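Local coordinates for protein pyruvate kinase (Toxoplasma gondii, PDB 3GG8) that catalyses the last step of glycolysis, the transfer of a phosphoryl group from phosphoenolpyruvate to ADP, giving pyruvate and ATP, at residues K56-D59 with A60-V64; P356-T359 with V360-M363; Q82-Q85 with E86-Q90; C367-A370 with E371-V374. All coordinates share one frame; numbering follows the deposited sequence. Where two conformers were deposited one is given.

Contact 1: K56-D59 with A60-V64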
ATOM      1  N   LYS C  56       5.220  22.950  42.132  1.00 33.88           N
ATOM      2  CA  LYS C  56       5.288  23.756  40.900  1.00 33.63           C
ATOM      3  C   LYS C  56       5.800  22.941  39.713  1.00 33.55           C
ATOM      4  O   LYS C  56       5.429  23.192  38.576  1.00 33.80           O
ATOM      5  CB  LYS C  56       6.177  24.975  41.103  1.00 33.58           C
ATOM      6  CG  LYS C  56       5.542  26.061  41.951  1.00 33.03           C
ATOM      7  CD  LYS C  56       6.470  27.237  42.158  1.00 31.79           C
ATOM      8  CE  LYS C  56       5.855  28.215  43.134  1.00 33.70           C
ATOM      9  NZ  LYS C  56       6.676  29.444  43.266  1.00 35.27           N
ATOM     10  N   MET C  57       6.646  21.959  39.995  1.00 33.16           N
ATOM     11  CA  MET C  57       7.171  21.077  38.965  1.00 33.09           C
ATOM     12  C   MET C  57       6.151  20.054  38.511  1.00 32.39           C
ATOM     13  O   MET C  57       6.107  19.726  37.334  1.00 32.10           O
ATOM     14  CB  MET C  57       8.456  20.410  39.433  1.00 32.79           C
ATOM     15  CG  MET C  57       9.622  21.362  39.347  1.00 34.01           C
ATOM     16  SD  MET C  57      11.052  20.791  40.229  1.00 34.53           S
ATOM     17  CE  MET C  57      11.627  19.451  39.208  1.00 33.69           C
ATOM     18  N   ILE C  58       5.322  19.565  39.433  1.00 32.00           N
ATOM     19  CA  ILE C  58       4.210  18.714  39.051  1.00 31.77           C
ATOM     20  C   ILE C  58       3.303  19.465  38.067  1.00 32.58           C
ATOM     21  O   ILE C  58       2.968  18.927  37.002  1.00 32.39           O
ATOM     22  CB  ILE C  58       3.374  18.250  40.253  1.00 31.87           C
ATOM     23  CG1 ILE C  58       4.185  17.327  41.166  1.00 30.69           C
ATOM     24  CG2 ILE C  58       2.072  17.573  39.770  1.00 31.43           C
ATOM     25  CD1 ILE C  58       3.524  17.057  42.497  1.00 31.25           C
ATOM     26  N   ASP C  59       2.906  20.692  38.420  1.00 32.98           N
ATOM     27  CA  ASP C  59       1.995  21.488  37.562  1.00 33.75           C
ATOM     28  C   ASP C  59       2.630  21.723  36.199  1.00 33.42           C
ATOM     29  O   ASP C  59       1.939  21.798  35.201  1.00 34.05           O
ATOM     30  CB  ASP C  59       1.618  22.842  38.196  1.00 33.36           C
ATOM     31  CG  ASP C  59       0.862  22.697  39.502  1.00 34.62           C
ATOM     32  OD1 ASP C  59       0.263  21.622  39.742  1.00 35.99           O
ATOM     33  OD2 ASP C  59       0.850  23.678  40.291  1.00 34.58           O
ATOM     34  N   ALA C  60       3.955  21.805  36.176  1.00 33.79           N
ATOM     35  CA  ALA C  60       4.705  22.113  34.963  1.00 33.66           C
ATOM     36  C   ALA C  60       4.834  20.935  33.997  1.00 33.95           C
ATOM     37  O   ALA C  60       5.117  21.133  32.811  1.00 34.21           O
ATOM     38  CB  ALA C  60       6.070  22.654  35.332  1.00 33.34           C
ATOM     39  N   GLY C  61       4.650  19.714  34.505  1.00 33.86           N
ATOM     40  CA  GLY C  61       4.784  18.504  33.690  1.00 33.19           C
ATOM     41  C   GLY C  61       5.634  17.359  34.231  1.00 32.81           C
ATOM     42  O   GLY C  61       5.821  16.357  33.539  1.00 33.03           O
ATOM     43  N   MET C  62       6.160  17.477  35.446  1.00 32.31           N
ATOM     44  CA  MET C  62       6.962  16.378  36.024  1.00 32.42           C
ATOM     45  C   MET C  62       6.107  15.122  36.243  1.00 32.59           C
ATOM     46  O   MET C  62       5.064  15.205  36.884  1.00 32.74           O
ATOM     47  CB  MET C  62       7.615  16.802  37.350  1.00 32.51           C
ATOM     48  CG  MET C  62       8.292  15.661  38.124  1.00 32.25           C
ATOM     49  SD  MET C  62       9.352  16.274  39.442  1.00 32.83           S
ATOM     50  CE  MET C  62       8.144  16.703  40.716  1.00 29.23           C
ATOM     51  N   ASN C  63       6.552  13.975  35.711  1.00 32.84           N
ATOM     52  CA  ASN C  63       5.874  12.696  35.906  1.00 32.36           C
ATOM     53  C   ASN C  63       6.717  11.696  36.681  1.00 33.04           C
ATOM     54  O   ASN C  63       6.194  10.768  37.303  1.00 32.11           O
ATOM     55  CB  ASN C  63       5.488  12.076  34.556  1.00 32.17           C
ATOM     56  CG  ASN C  63       4.783  13.050  33.639  1.00 31.86           C
ATOM     57  OD1 ASN C  63       5.289  13.359  32.561  1.00 30.77           O
ATOM     58  ND2 ASN C  63       3.597  13.525  34.047  1.00 30.58           N
ATOM     59  N   VAL C  64       8.037  11.861  36.611  1.00 33.68           N
ATOM     60  CA  VAL C  64       8.956  10.912  37.247  1.00 33.48           C
ATOM     61  C   VAL C  64      10.042  11.681  37.990  1.00 34.10           C
ATOM     62  O   VAL C  64      10.571  12.672  37.466  1.00 33.09           O
ATOM     63  CB  VAL C  64       9.625   9.957  36.210  1.00 33.63           C
ATOM     64  CG1 VAL C  64      10.567   8.951  36.901  1.00 32.02           C
ATOM     65  CG2 VAL C  64       8.554   9.227  35.329  1.00 33.74           C
TER
HETATM   66  O   HOH W   1       2.828  16.465  36.211  1.00 35.67           O
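M62 folds back over M57 where helix 51-60 ends in a Schellman motif and the chain turns into strand 62-68, inside the first beta-alpha-beta unit of the (beta/alpha)8 barrel. Take M62 from its root. M62 CB sits 3.3 Å from M57 O. CG leaves anti to the backbone N (chi1 171°), and M62 SD then comes within 3.9 Å of M57 CE. The bend at the last torsion turns the M62 methyl back, so that M62 CE lies 3.9 Å from M57 CB and 4.0 Å from I58 CG1. The two thioether chains thus run across each other at a slant, with C42 of strand 39-43 touching both.

The backbone makes the turn with two bonds. M62 N reaches back to M57 O at 2.9 Å and nearly straight, while G61 N binds I58 O from above the carbonyl plane. G61 has a positive phi of 131°, where a side chain would be jammed against the preceding carbonyl, which suits glycine. On the outward side of the last helical turn, D59 OD1 forms a salt bridge with R91. One water bridges the helix end to the strand, donating to I58 O at 2.6 Å and to M62 O.

Contact 2: P356-T359 with V360-M363; sequences PVIT and VETM
T362 and I358 meet one turn apart at a single carbonyl that accepts two hydrogen bonds. I358 O takes the backbone N of T362 at 3.0 Å and also the hydroxyl OG1 of T362 at 2.6 Å. The two donors come from opposite faces of the carbonyl plane, each tilted about 30° from it. The threonine hydroxyl can reach because OG1 stands beside the backbone N (chi1 -58°), anti to the carbonyl carbon, turned back toward the preceding turn. That spends the hydroxyl proton of a buried side chain inside its own helix. T362 CB itself lies 3.3 Å from I358 O.

Along the rest of the backbone, V360 N bonds to P356 O, E361 N to V357 O and M363 N to T359 O. E361 N lies 2.9 Å from V357 O, and the bond is close to straight. E361 also lays its aliphatic stem over that acceptor, E361 CG lying 3.1 Å from V357 O, before the chain extends outward; OE2 has a long, weak ion pair with R365. T359 turns its OG1 back to F355 O, just ahead of the segment. Beside these, V360 CG2 sits against P356 O at 3.3 Å.

V360 and M363 pack on strands 39-43 and 343-346, and V357 on K56 and M57 of helix 51-60. Threonine hydroxyls turned back on carbonyls four residues earlier are a common way for threonine to satisfy its hydroxyl in an alpha-helix. Lying on the first and last strands of the barrel, this helix belongs to the outer helical layer of a TIM barrel.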
ATOM      1  N   PRO C 356      14.640  25.510  37.892  1.00 33.33           N
ATOM      2  CA  PRO C 356      14.086  24.164  37.765  1.00 33.26           C
ATOM      3  C   PRO C 356      12.670  24.108  37.164  1.00 33.81           C
ATOM      4  O   PRO C 356      12.442  23.285  36.275  1.00 34.25           O
ATOM      5  CB  PRO C 356      14.101  23.612  39.201  1.00 33.21           C
ATOM      6  CG  PRO C 356      14.313  24.782  40.096  1.00 32.73           C
ATOM      7  CD  PRO C 356      15.023  25.829  39.279  1.00 33.09           C
ATOM      8  N   VAL C 357      11.738  24.948  37.628  1.00 33.23           N
ATOM      9  CA  VAL C 357      10.353  24.828  37.162  1.00 33.21           C
ATOM     10  C   VAL C 357      10.189  25.404  35.760  1.00 33.21           C
ATOM     11  O   VAL C 357       9.500  24.808  34.930  1.00 32.81           O
ATOM     12  CB  VAL C 357       9.242  25.314  38.182  1.00 32.91           C
ATOM     13  CG1 VAL C 357       9.813  25.605  39.557  1.00 32.08           C
ATOM     14  CG2 VAL C 357       8.461  26.490  37.642  1.00 33.80           C
ATOM     15  N   ILE C 358      10.854  26.537  35.497  1.00 33.60           N
ATOM     16  CA  ILE C 358      10.937  27.102  34.154  1.00 33.62           C
ATOM     17  C   ILE C 358      11.528  26.105  33.146  1.00 34.00           C
ATOM     18  O   ILE C 358      11.088  26.051  31.995  1.00 34.10           O
ATOM     19  CB  ILE C 358      11.677  28.478  34.137  1.00 33.99           C
ATOM     20  CG1 ILE C 358      10.802  29.540  34.817  1.00 34.04           C
ATOM     21  CG2 ILE C 358      12.003  28.912  32.706  1.00 32.31           C
ATOM     22  CD1 ILE C 358      11.307  30.979  34.709  1.00 34.30           C
ATOM     23  N   THR C 359      12.503  25.305  33.575  1.00 33.70           N
ATOM     24  CA  THR C 359      13.074  24.293  32.703  1.00 33.75           C
ATOM     25  C   THR C 359      12.031  23.207  32.383  1.00 34.02           C
ATOM     26  O   THR C 359      11.949  22.747  31.243  1.00 34.37           O
ATOM     27  CB  THR C 359      14.387  23.687  33.270  1.00 33.67           C
ATOM     28  OG1 THR C 359      15.288  24.745  33.631  1.00 32.63           O
ATOM     29  CG2 THR C 359      15.073  22.796  32.231  1.00 33.24           C
ATOM     30  N   VAL C 360      11.229  22.819  33.373  1.00 33.45           N
ATOM     31  CA  VAL C 360      10.195  21.800  33.150  1.00 33.42           C
ATOM     32  C   VAL C 360       9.098  22.303  32.215  1.00 33.48           C
ATOM     33  O   VAL C 360       8.632  21.563  31.348  1.00 33.60           O
ATOM     34  CB  VAL C 360       9.542  21.285  34.467  1.00 32.95           C
ATOM     35  CG1 VAL C 360       8.471  20.261  34.168  1.00 32.50           C
ATOM     36  CG2 VAL C 360      10.565  20.682  35.375  1.00 32.44           C
ATOM     37  N   GLU C 361       8.675  23.549  32.398  1.00 33.72           N
ATOM     38  CA  GLU C 361       7.689  24.161  31.500  1.00 34.27           C
ATOM     39  C   GLU C 361       8.218  24.237  30.068  1.00 34.18           C
ATOM     40  O   GLU C 361       7.470  24.029  29.111  1.00 34.88           O
ATOM     41  CB  GLU C 361       7.321  25.584  31.954  1.00 34.16           C
ATOM     42  CG  GLU C 361       6.980  25.740  33.429  1.00 35.36           C
ATOM     43  CD  GLU C 361       6.432  27.122  33.758  1.00 35.26           C
ATOM     44  OE1 GLU C 361       5.395  27.196  34.468  1.00 37.18           O
ATOM     45  OE2 GLU C 361       7.025  28.130  33.312  1.00 34.44           O
ATOM     46  N   THR C 362       9.495  24.568  29.933  1.00 34.13           N
ATOM     47  CA  THR C 362      10.133  24.741  28.628  1.00 34.47           C
ATOM     48  C   THR C 362      10.187  23.414  27.867  1.00 35.32           C
ATOM     49  O   THR C 362       9.870  23.357  26.670  1.00 36.11           O
ATOM     50  CB  THR C 362      11.537  25.383  28.780  1.00 34.08           C
ATOM     51  OG1 THR C 362      11.394  26.643  29.441  1.00 32.49           O
ATOM     52  CG2 THR C 362      12.228  25.584  27.440  1.00 33.31           C
ATOM     53  N   MET C 363      10.555  22.348  28.559  1.00 35.34           N
ATOM     54  CA  MET C 363      10.579  21.043  27.926  1.00 36.38           C
ATOM     55  C   MET C 363       9.193  20.552  27.550  1.00 35.57           C
ATOM     56  O   MET C 363       9.056  19.860  26.555  1.00 35.71           O
ATOM     57  CB  MET C 363      11.289  19.992  28.792  1.00 35.91           C
ATOM     58  CG  MET C 363      11.831  18.846  27.920  1.00 36.21           C
ATOM     59  SD  MET C 363      13.229  18.003  28.651  1.00 40.19           S
ATOM     60  CE  MET C 363      12.371  17.241  30.016  1.00 34.31           C
TER

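Contact 3: Q82-Q85 with E86-Q90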
ATOM      1  N   GLN C  82      10.588  11.913  51.242  1.00 33.38           N
ATOM      2  CA  GLN C  82       9.602  12.482  52.170  0.50 33.23           C
ATOM      3  C   GLN C  82       8.960  13.745  51.580  1.00 33.30           C
ATOM      4  O   GLN C  82       7.762  13.993  51.742  1.00 33.20           O
ATOM      5  CB  GLN C  82      10.267  12.778  53.526  0.50 33.02           C
ATOM      6  CG  GLN C  82      10.476  11.528  54.402  0.50 33.35           C
ATOM      7  CD  GLN C  82      11.586  11.653  55.469  0.50 33.11           C
ATOM      8  OE1 GLN C  82      11.863  12.732  56.005  0.50 32.12           O
ATOM      9  NE2 GLN C  82      12.206  10.523  55.787  0.50 32.48           N
ATOM     10  N   ASN C  83       9.786  14.539  50.899  1.00 33.33           N
ATOM     11  CA  ASN C  83       9.354  15.761  50.237  1.00 33.32           C
ATOM     12  C   ASN C  83       8.494  15.495  48.988  1.00 33.35           C
ATOM     13  O   ASN C  83       7.568  16.249  48.708  1.00 32.99           O
ATOM     14  CB  ASN C  83      10.563  16.622  49.850  1.00 33.47           C
ATOM     15  CG  ASN C  83      11.287  17.221  51.048  1.00 34.83           C
ATOM     16  OD1 ASN C  83      10.700  17.492  52.099  1.00 35.81           O
ATOM     17  ND2 ASN C  83      12.589  17.437  50.883  1.00 37.92           N
ATOM     18  N   ILE C  84       8.830  14.455  48.223  1.00 33.72           N
ATOM     19  CA  ILE C  84       8.003  14.010  47.104  1.00 33.78           C
ATOM     20  C   ILE C  84       6.625  13.657  47.659  1.00 33.89           C
ATOM     21  O   ILE C  84       5.604  14.076  47.123  1.00 33.67           O
ATOM     22  CB  ILE C  84       8.583  12.732  46.395  1.00 34.00           C
ATOM     23  CG1 ILE C  84      10.051  12.895  45.984  1.00 34.81           C
ATOM     24  CG2 ILE C  84       7.691  12.260  45.217  1.00 33.40           C
ATOM     25  CD1 ILE C  84      10.313  13.835  44.915  1.00 37.68           C
ATOM     26  N   GLN C  85       6.608  12.880  48.738  1.00 33.94           N
ATOM     27  CA  GLN C  85       5.354  12.410  49.328  1.00 34.86           C
ATOM     28  C   GLN C  85       4.485  13.569  49.825  1.00 34.57           C
ATOM     29  O   GLN C  85       3.260  13.502  49.756  1.00 34.11           O
ATOM     30  CB  GLN C  85       5.632  11.402  50.452  1.00 34.71           C
ATOM     31  CG  GLN C  85       6.196  10.072  49.950  1.00 35.22           C
ATOM     32  CD  GLN C  85       6.693   9.158  51.065  1.00 37.14           C
ATOM     33  OE1 GLN C  85       6.920   9.589  52.212  1.00 39.65           O
ATOM     34  NE2 GLN C  85       6.877   7.880  50.731  1.00 40.64           N
ATOM     35  N   GLU C  86       5.128  14.633  50.302  1.00 34.73           N
ATOM     36  CA  GLU C  86       4.418  15.830  50.740  1.00 35.07           C
ATOM     37  C   GLU C  86       3.861  16.623  49.566  1.00 35.03           C
ATOM     38  O   GLU C  86       2.718  17.071  49.612  1.00 35.09           O
ATOM     39  CB  GLU C  86       5.303  16.721  51.619  1.00 35.07           C
ATOM     40  CG  GLU C  86       5.493  16.203  53.044  1.00 36.45           C
ATOM     41  CD  GLU C  86       4.174  15.926  53.755  1.00 38.95           C
ATOM     42  OE1 GLU C  86       4.055  14.856  54.395  1.00 39.46           O
ATOM     43  OE2 GLU C  86       3.249  16.769  53.671  1.00 39.38           O
ATOM     44  N   ALA C  87       4.667  16.798  48.521  1.00 35.44           N
ATOM     45  CA  ALA C  87       4.203  17.435  47.284  1.00 35.94           C
ATOM     46  C   ALA C  87       2.948  16.739  46.732  1.00 36.25           C
ATOM     47  O   ALA C  87       1.985  17.391  46.336  1.00 36.15           O
ATOM     48  CB  ALA C  87       5.316  17.445  46.242  1.00 35.52           C
ATOM     49  N   MET C  88       2.970  15.411  46.728  1.00 36.95           N
ATOM     50  CA  MET C  88       1.850  14.610  46.248  1.00 38.29           C
ATOM     51  C   MET C  88       0.618  14.730  47.133  1.00 37.65           C
ATOM     52  O   MET C  88      -0.488  14.434  46.688  1.00 37.83           O
ATOM     53  CB  MET C  88       2.257  13.139  46.114  1.00 38.32           C
ATOM     54  CG  MET C  88       3.203  12.852  44.930  1.00 39.50           C
ATOM     55  SD  MET C  88       3.704  11.107  44.835  1.00 41.86           S
ATOM     56  CE  MET C  88       2.114  10.294  44.719  1.00 40.79           C
ATOM     57  N   LYS C  89       0.798  15.158  48.382  1.00 37.32           N
ATOM     58  CA  LYS C  89      -0.345  15.387  49.265  1.00 37.12           C
ATOM     59  C   LYS C  89      -1.096  16.646  48.844  1.00 36.69           C
ATOM     60  O   LYS C  89      -2.311  16.740  49.006  1.00 36.47           O
ATOM     61  CB  LYS C  89       0.087  15.450  50.726  1.00 37.27           C
ATOM     62  CG  LYS C  89       0.223  14.073  51.334  1.00 38.05           C
ATOM     63  CD  LYS C  89       1.009  14.083  52.620  1.00 39.27           C
ATOM     64  CE  LYS C  89       0.906  12.728  53.299  1.00 40.48           C
ATOM     65  NZ  LYS C  89       2.175  12.333  53.965  1.00 40.33           N
ATOM     66  N   GLN C  90      -0.353  17.588  48.267  1.00 36.43           N
ATOM     67  CA  GLN C  90      -0.909  18.838  47.751  1.00 36.16           C
ATOM     68  C   GLN C  90      -1.522  18.649  46.367  1.00 35.93           C
ATOM     69  O   GLN C  90      -2.337  19.454  45.932  1.00 35.78           O
ATOM     70  CB  GLN C  90       0.183  19.909  47.698  1.00 36.24           C
ATOM     71  CG  GLN C  90       0.814  20.210  49.045  1.00 35.93           C
ATOM     72  CD  GLN C  90       1.460  21.577  49.096  1.00 36.34           C
ATOM     73  OE1 GLN C  90       1.096  22.479  48.342  1.00 37.19           O
ATOM     74  NE2 GLN C  90       2.419  21.740  49.999  1.00 35.95           N
TER
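E86, A87 and M88 each donate a backbone N-H to the carbonyl four residues earlier, on Q82, N83 and I84, giving regular alpha-helical bonds, while the next one, K89 N to Q85 O, is long and weak, and K89 N has its firmer bond to E86 O, an i to i+3 step where the helix is running out.

On the inner side of the helix I84 and M88 touch. I84 CG2 comes to 4.2 Å from M88 SD, a loose apolar contact between side chains set at an angle to each other. M88 first runs past the carbonyl, M88 CG lying 3.5 Å from I84 O, and the methyl then swings away at the bent last torsion. A87 CB, small enough to stay close to the backbone, is 3.5 Å from both N83 O and I84 O.

The outer side is polar. E86 and K89 form a salt bridge: K89 NZ lies 3.2 Å from E86 OE1, above the carboxylate plane. E86 comes to it through a bend at chi2 (-54°), which turns the carboxylate aside instead of letting the chain run out straight. K89 reaches over Q85 O on its way, K89 CG at 3.5 Å from Q85 O, so the carbonyl with the weak backbone bond is covered by methylenes. Both charged residues are exposed, and the pair spans one turn.

Residues 82-90 close helix 74-90, the connection between barrel strands 62-68 and 97-101. A87 and N83 pack on helix 51-60 through L54, with V55 also meeting A87; I84 lies on M44, and M88 on L96 just before strand 97-101.

Contact 4: C367-A370 with E371-V374; sequences CYEA and ETCV
E371 lies along the last full turn of helix 356-371, its backbone N bonded to C367 O at 3.0 Å and almost straight. Its side chain runs back over the same carbonyl: E371 CG is 3.4 Å and CD 3.5 Å from C367 O, and E371 OE1 comes to 4.1 Å from C367 CB. CG is placed beside the backbone N (chi1 -76°) and the chain extends from there, carrying the buried carboxylate to T38 OG1 through OE1 and to R37 N through OE2.

T372 follows, its N bonded to Y368 O at 3.2 Å. The helix covers the outside of the TIM-barrel domain and here runs out at a subunit interface: E369 makes a salt bridge to K290 of the second subunit, L293 of that subunit packs on T372 and C373, and its F292 on A370.

With C373 the bonding shifts to a tighter i to i+3 step. C373 N meets A370 O at 2.8 Å from above the carbonyl plane, and C373 CB lies 3.1 Å from that oxygen. V374 continues the pattern, V374 N to E371 O at 3.3 Å, as the chain leaves helical geometry at a psi of 127°.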
ATOM      1  N   CYS C 367       8.206  19.677  23.810  1.00 32.96           N
ATOM      2  CA  CYS C 367       7.530  18.409  23.538  1.00 32.54           C
ATOM      3  C   CYS C 367       6.270  18.662  22.737  1.00 31.60           C
ATOM      4  O   CYS C 367       6.060  18.043  21.696  1.00 31.25           O
ATOM      5  CB  CYS C 367       7.190  17.672  24.828  1.00 32.69           C
ATOM      6  SG  CYS C 367       8.628  16.839  25.559  1.00 35.71           S
ATOM      7  N   TYR C 368       5.448  19.597  23.210  1.00 30.71           N
ATOM      8  CA  TYR C 368       4.214  19.910  22.528  1.00 30.09           C
ATOM      9  C   TYR C 368       4.460  20.264  21.073  1.00 29.95           C
ATOM     10  O   TYR C 368       3.752  19.753  20.211  1.00 30.24           O
ATOM     11  CB  TYR C 368       3.418  21.024  23.230  1.00 30.09           C
ATOM     12  CG  TYR C 368       2.107  21.318  22.535  1.00 29.83           C
ATOM     13  CD1 TYR C 368       2.033  22.292  21.528  1.00 30.57           C
ATOM     14  CD2 TYR C 368       0.951  20.599  22.845  1.00 29.42           C
ATOM     15  CE1 TYR C 368       0.827  22.564  20.860  1.00 29.96           C
ATOM     16  CE2 TYR C 368      -0.270  20.864  22.177  1.00 29.69           C
ATOM     17  CZ  TYR C 368      -0.311  21.846  21.191  1.00 29.77           C
ATOM     18  OH  TYR C 368      -1.495  22.119  20.543  1.00 31.05           O
ATOM     19  N   GLU C 369       5.445  21.122  20.799  1.00 29.82           N
ATOM     20  CA  GLU C 369       5.706  21.591  19.420  1.00 30.14           C
ATOM     21  C   GLU C 369       6.204  20.486  18.506  1.00 30.27           C
ATOM     22  O   GLU C 369       5.899  20.483  17.318  1.00 30.18           O
ATOM     23  CB  GLU C 369       6.726  22.721  19.401  1.00 29.99           C
ATOM     24  CG  GLU C 369       6.324  23.928  20.182  1.00 30.93           C
ATOM     25  CD  GLU C 369       5.312  24.810  19.466  1.00 32.30           C
ATOM     26  OE1 GLU C 369       4.837  24.476  18.358  1.00 32.83           O
ATOM     27  OE2 GLU C 369       4.996  25.868  20.028  1.00 33.02           O
ATOM     28  N   ALA C 370       7.005  19.570  19.058  1.00 30.94           N
ATOM     29  CA  ALA C 370       7.532  18.432  18.299  1.00 31.38           C
ATOM     30  C   ALA C 370       6.394  17.504  17.940  1.00 31.66           C
ATOM     31  O   ALA C 370       6.331  16.989  16.838  1.00 31.94           O
ATOM     32  CB  ALA C 370       8.594  17.678  19.109  1.00 31.68           C
ATOM     33  N   GLU C 371       5.491  17.301  18.888  1.00 32.56           N
ATOM     34  CA  GLU C 371       4.328  16.451  18.693  1.00 33.11           C
ATOM     35  C   GLU C 371       3.380  17.019  17.632  1.00 33.78           C
ATOM     36  O   GLU C 371       2.614  16.282  17.020  1.00 33.98           O
ATOM     37  CB  GLU C 371       3.632  16.212  20.030  1.00 32.75           C
ATOM     38  CG  GLU C 371       4.384  15.208  20.901  1.00 32.25           C
ATOM     39  CD  GLU C 371       4.030  15.300  22.366  1.00 31.97           C
ATOM     40  OE1 GLU C 371       4.824  14.812  23.207  1.00 32.09           O
ATOM     41  OE2 GLU C 371       2.959  15.853  22.677  1.00 32.05           O
ATOM     42  N   THR C 372       3.456  18.331  17.415  1.00 34.91           N
ATOM     43  CA  THR C 372       2.859  19.011  16.241  1.00 35.97           C
ATOM     44  C   THR C 372       3.306  18.378  14.917  1.00 36.68           C
ATOM     45  O   THR C 372       2.527  18.284  13.970  1.00 36.69           O
ATOM     46  CB  THR C 372       3.220  20.524  16.274  1.00 35.74           C
ATOM     47  OG1 THR C 372       2.164  21.251  16.904  1.00 36.65           O
ATOM     48  CG2 THR C 372       3.493  21.102  14.907  1.00 36.72           C
ATOM     49  N   CYS C 373       4.564  17.940  14.866  1.00 37.92           N
ATOM     50  CA  CYS C 373       5.154  17.363  13.653  1.00 39.01           C
ATOM     51  C   CYS C 373       4.761  15.917  13.380  1.00 39.36           C
ATOM     52  O   CYS C 373       4.941  15.432  12.262  1.00 39.33           O
ATOM     53  CB  CYS C 373       6.675  17.417  13.743  1.00 39.16           C
ATOM     54  SG  CYS C 373       7.378  18.901  13.141  1.00 41.01           S
ATOM     55  N   VAL C 374       4.263  15.218  14.399  1.00 39.67           N
ATOM     56  CA  VAL C 374       4.036  13.774  14.294  1.00 40.06           C
ATOM     57  C   VAL C 374       2.895  13.412  13.327  1.00 40.37           C
ATOM     58  O   VAL C 374       1.778  13.946  13.419  1.00 40.22           O
ATOM     59  CB  VAL C 374       3.841  13.117  15.696  1.00 40.16           C
ATOM     60  CG1 VAL C 374       3.503  11.646  15.562  1.00 40.63           C
ATOM     61  CG2 VAL C 374       5.101  13.285  16.549  1.00 39.31           C
TER

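Along the chain the order is contact 1, contact 3, contact 2, contact 4. Contacts 1 and 3 lie in consecutive beta-alpha-beta units at the start of the barrel, their centres 12 Å apart, and meet lightly where I58 CD1 approaches A87 O. Contact 2 comes from the far end of the barrel sequence, yet its centre is only 9 Å from that of contact 1: A60 packs on V360 and E361, so helix 356-371 lies beside helix 51-60 and closes the ring of outer helices. Contact 4 lies at the end of the same helix, its centre 17 Å from that of contact 2, at the second subunit. One helix therefore spans from barrel closure to assembly interface.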